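Local coordinates for radical SAM domain protein (Methanothrix thermoacetophila, PDB 6Y1X) that probably uses radical S-adenosyl-L-methionine chemistry and iron-sulfur clusters to build the carbide-containing precursor of the nitrogenase iron-molybdenum cofactor, at residues 114-117 / 121-124; 146-151 / 180-185. All blocks are in the same frame, centred on the assembly; numbering follows the deposited sequence.

Interaction 1 (114-117 / 121-124); sequences EPLA and TFET
L116 overlaps the ring of F122 with a single methyl, CD2 lying 3.9 Å from CZ, and the two side chains cross at about a right angle. The backbone of the same leucine reaches the ring too: L116 O sits at the ring edge, in its plane, 3.9 Å from F122 CE2. F122 holds CG beside its backbone N (chi1 -56°), which carries the ring back from the helix toward the 3-10 turn.

The polar half of the contact lies one residue earlier on each side. T121 OG1 donates to P115 O at 2.6 Å. It meets the oxygen at a C=O...donor angle of 120° and is tilted 24° from the carbonyl plane. T121 CG2 falls alongside the proline, 4.1 Å from P115 CB; the same threonine bonds the carbonyl through OG1 and packs through CG2 on that ring carbon.

The turn is braced from inside. L116 N donates to E114 OE2 at 3.1 Å, coming from above the carboxylate plane, and A117 N bonds to E114 O. The carboxylate is gripped further by T141 OG1 on OE2 and by N142 N on OE1, which holds its orientation. The side chain of P115 is about 7 Å from a bound iron-sulfur cluster. The loop joins strand 104-109 to helix 119-131, and E114, after the second strand of the partial TIM barrel, is probably in the place of the glutamate of the radical SAM GGE motif.

Interaction 2 (146-151 / 180-185); sequences LPDRIE and VIYKGE. With SO4 (sulfate ion), chain E.
K183 reaches D148 OD2 with its CE from the tip of a two-residue beta hairpin joining strands 177-182 and 185-188. K183 and G184 both have left-handed backbone angles, as in a type I' turn, closed by Y182 N to E185 O and E185 N to Y182 O. From K183 CB, the first torsion sets CG beside the backbone N, and CG then rests 3.7 Å above the centre of the Y182 ring. CD has already passed the rim, 3.9 Å from Y182 CE2. CE goes on to D148 OD2, at 3.7 Å. The ammonium, NZ, stays 4.5 Å from D148 OD2, a pairing of opposite charges too long for a salt bridge.

D148 comes from helix 146-156, in the direction opposite to Y182. Its OD2 is 3.2 Å from Y182 OH, with carboxylate and ring planes 22° apart. With an alanine in place of D148, the K183 ammonium would probably lose its nearby counter-charge and the Y182 hydroxyl its carboxylate neighbour, leaving the hairpin tip less tied to the helix.

G184 adopts backbone angles at which a side chain would collide with K183 O. Its N donates to O4 of a sulfate that is probably a crystallisation additive, at 3.0 Å and an N-H...O angle of 153°.

How the interactions relate
Interaction 1 is buried and local, folding a loop back onto the start of the helix it leads into; interaction 2 is a surface contact between a helix and a hairpin far apart in sequence. The first combines a short hydroxyl-to-carbonyl bond with apolar packing near an iron-sulfur cluster, whereas the second brings a carboxylate close to a phenol hydroxyl and leaves an ammonium farther off. Helix 146-156 connects them: its R149 forms a cation-pi pair with the ring of F122 (R149 CZ to F122 CE2 3.5 Å), and L116 CD1 packs at 3.6 Å on L146 CA. Thus one helix backs the buried loop of 114-117 while presenting D148 to the hairpin at 180-185.

Interaction 1 (114-117 / 121-124)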
# COMPACT_ATOMS: atom_id res chain seq x y z
N GLU A 114 -0.01 -0.15 9.77
CA GLU A 114 1.08 -0.09 8.81
C GLU A 114 1.85 -1.40 8.91
O GLU A 114 2.45 -1.67 9.96
CB GLU A 114 2.00 1.09 9.12
CG GLU A 114 3.41 1.03 8.48
CD GLU A 114 3.39 0.76 6.98
OE1 GLU A 114 2.43 1.20 6.31
OE2 GLU A 114 4.33 0.11 6.48
N PRO A 115 1.82 -2.25 7.88
CA PRO A 115 2.49 -3.56 7.99
C PRO A 115 3.94 -3.50 8.44
O PRO A 115 4.34 -4.30 9.29
CB PRO A 115 2.33 -4.12 6.57
CG PRO A 115 0.98 -3.59 6.16
CD PRO A 115 1.03 -2.15 6.64
N LEU A 116 4.73 -2.56 7.93
CA LEU A 116 6.15 -2.56 8.27
C LEU A 116 6.44 -2.04 9.67
O LEU A 116 7.58 -2.17 10.13
CB LEU A 116 6.95 -1.73 7.25
CG LEU A 116 6.80 -2.11 5.78
CD1 LEU A 116 7.73 -1.27 4.91
CD2 LEU A 116 7.10 -3.58 5.58
N ALA A 117 5.45 -1.50 10.38
CA ALA A 117 5.63 -1.02 11.74
C ALA A 117 5.35 -2.09 12.78
O ALA A 117 5.33 -1.79 13.97
CB ALA A 117 4.75 0.20 12.00
N THR A 121 4.22 -8.75 11.17
CA THR A 121 4.15 -8.85 9.72
C THR A 121 5.23 -9.79 9.20
O THR A 121 4.97 -10.68 8.38
CB THR A 121 4.31 -7.47 9.09
OG1 THR A 121 3.23 -6.62 9.49
CG2 THR A 121 4.37 -7.56 7.58
N PHE A 122 6.46 -9.59 9.67
CA PHE A 122 7.59 -10.36 9.18
C PHE A 122 7.53 -11.80 9.67
O PHE A 122 7.88 -12.73 8.93
CB PHE A 122 8.89 -9.68 9.61
CG PHE A 122 8.97 -8.25 9.17
CD1 PHE A 122 9.50 -7.92 7.93
CD2 PHE A 122 8.47 -7.23 9.97
CE1 PHE A 122 9.55 -6.61 7.50
CE2 PHE A 122 8.51 -5.91 9.55
CZ PHE A 122 9.05 -5.60 8.32
N GLU A 123 7.07 -12.01 10.90
CA GLU A 123 6.92 -13.36 11.41
C GLU A 123 5.84 -14.12 10.66
O GLU A 123 5.99 -15.31 10.36
CB GLU A 123 6.62 -13.32 12.91
CG GLU A 123 6.61 -14.68 13.58
CD GLU A 123 7.82 -15.51 13.21
OE1 GLU A 123 7.63 -16.65 12.72
OE2 GLU A 123 8.96 -15.03 13.39
N THR A 124 4.75 -13.44 10.32
CA THR A 124 3.65 -14.08 9.60
C THR A 124 4.07 -14.50 8.20
O THR A 124 3.86 -15.65 7.80
CB THR A 124 2.45 -13.14 9.53
OG1 THR A 124 1.97 -12.86 10.84
CG2 THR A 124 1.34 -13.76 8.71

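Interaction 2 (146-151 / 180-185)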
# COMPACT_ATOMS: atom_id res chain seq x y z
N LEU A 146 9.97 1.55 4.60
CA LEU A 146 10.39 0.71 3.49
C LEU A 146 11.91 0.66 3.34
O LEU A 146 12.46 -0.44 3.15
CB LEU A 146 9.71 1.16 2.19
CG LEU A 146 9.93 0.25 0.99
CD1 LEU A 146 9.61 -1.18 1.35
CD2 LEU A 146 9.10 0.69 -0.21
N PRO A 147 12.65 1.78 3.41
CA PRO A 147 14.12 1.66 3.33
C PRO A 147 14.70 0.79 4.43
O PRO A 147 15.64 0.03 4.18
CB PRO A 147 14.61 3.11 3.46
CG PRO A 147 13.46 3.95 3.13
CD PRO A 147 12.22 3.19 3.47
N ASP A 148 14.16 0.88 5.64
CA ASP A 148 14.73 0.15 6.77
C ASP A 148 14.38 -1.34 6.73
O ASP A 148 15.13 -2.15 7.27
CB ASP A 148 14.25 0.75 8.09
CG ASP A 148 14.90 2.09 8.39
OD1 ASP A 148 15.86 2.46 7.69
OD2 ASP A 148 14.44 2.77 9.34
N ARG A 149 13.27 -1.71 6.10
CA ARG A 149 12.80 -3.09 6.17
C ARG A 149 12.82 -3.82 4.83
O ARG A 149 12.45 -4.99 4.79
CB ARG A 149 11.38 -3.15 6.74
CG ARG A 149 11.24 -2.62 8.17
CD ARG A 149 12.34 -3.12 9.11
NE ARG A 149 12.30 -4.55 9.38
CZ ARG A 149 11.75 -5.09 10.46
NH1 ARG A 149 11.17 -4.31 11.37
NH2 ARG A 149 11.76 -6.40 10.63
N ILE A 150 13.24 -3.16 3.74
CA ILE A 150 13.18 -3.80 2.43
C ILE A 150 14.07 -5.03 2.40
O ILE A 150 13.74 -6.03 1.74
CB ILE A 150 13.55 -2.79 1.32
CG1 ILE A 150 13.44 -3.44 -0.06
CG2 ILE A 150 14.94 -2.21 1.55
CD1 ILE A 150 12.04 -3.91 -0.40
N GLU A 151 15.20 -5.00 3.12
CA GLU A 151 16.08 -6.15 3.15
C GLU A 151 15.39 -7.35 3.79
O GLU A 151 15.54 -8.49 3.32
CB GLU A 151 17.36 -5.81 3.92
CG GLU A 151 18.43 -6.89 3.86
CD GLU A 151 19.83 -6.33 4.06
OE1 GLU A 151 20.03 -5.53 5.00
OE2 GLU A 151 20.73 -6.70 3.28
N VAL A 180 4.31 11.98 11.54
CA VAL A 180 4.96 10.70 11.31
C VAL A 180 5.79 10.38 12.54
O VAL A 180 6.29 11.28 13.23
CB VAL A 180 5.85 10.70 10.04
CG1 VAL A 180 5.09 11.21 8.82
CG2 VAL A 180 7.11 11.51 10.25
N ILE A 181 5.89 9.09 12.84
CA ILE A 181 6.72 8.59 13.94
C ILE A 181 7.85 7.80 13.30
O ILE A 181 7.62 6.77 12.67
CB ILE A 181 5.92 7.71 14.91
CG1 ILE A 181 4.69 8.46 15.42
CG2 ILE A 181 6.80 7.26 16.07
CD1 ILE A 181 3.68 7.55 16.11
N TYR A 182 9.08 8.30 13.45
CA TYR A 182 10.22 7.66 12.81
C TYR A 182 11.36 7.58 13.81
O TYR A 182 11.81 8.62 14.31
CB TYR A 182 10.65 8.43 11.56
CG TYR A 182 11.78 7.77 10.81
CD1 TYR A 182 11.61 6.50 10.26
CD2 TYR A 182 13.01 8.39 10.65
CE1 TYR A 182 12.63 5.88 9.58
CE2 TYR A 182 14.03 7.78 9.97
CZ TYR A 182 13.84 6.52 9.43
OH TYR A 182 14.86 5.90 8.75
N LYS A 183 11.86 6.37 14.05
CA LYS A 183 12.99 6.10 14.94
C LYS A 183 12.80 6.78 16.30
O LYS A 183 13.70 7.45 16.82
CB LYS A 183 14.31 6.50 14.30
CG LYS A 183 14.64 5.69 13.06
CD LYS A 183 16.10 5.84 12.67
CE LYS A 183 16.43 4.99 11.46
NZ LYS A 183 17.90 4.81 11.32
N GLY A 184 11.62 6.62 16.87
CA GLY A 184 11.43 7.07 18.23
C GLY A 184 11.10 8.53 18.40
O GLY A 184 11.24 9.07 19.50
N GLU A 185 10.68 9.21 17.34
CA GLU A 185 10.32 10.61 17.44
C GLU A 185 9.13 10.91 16.55
O GLU A 185 9.06 10.45 15.40
CB GLU A 185 11.51 11.52 17.06
CG GLU A 185 11.19 13.00 17.11
CD GLU A 185 12.43 13.87 17.31
OE1 GLU A 185 13.54 13.31 17.43
OE2 GLU A 185 12.29 15.11 17.32
S SO4 E . 9.20 3.88 17.05
O1 SO4 E . 7.95 3.20 16.72
O2 SO4 E . 10.22 2.92 17.45
O3 SO4 E . 8.94 4.80 18.16
O4 SO4 E . 9.67 4.61 15.88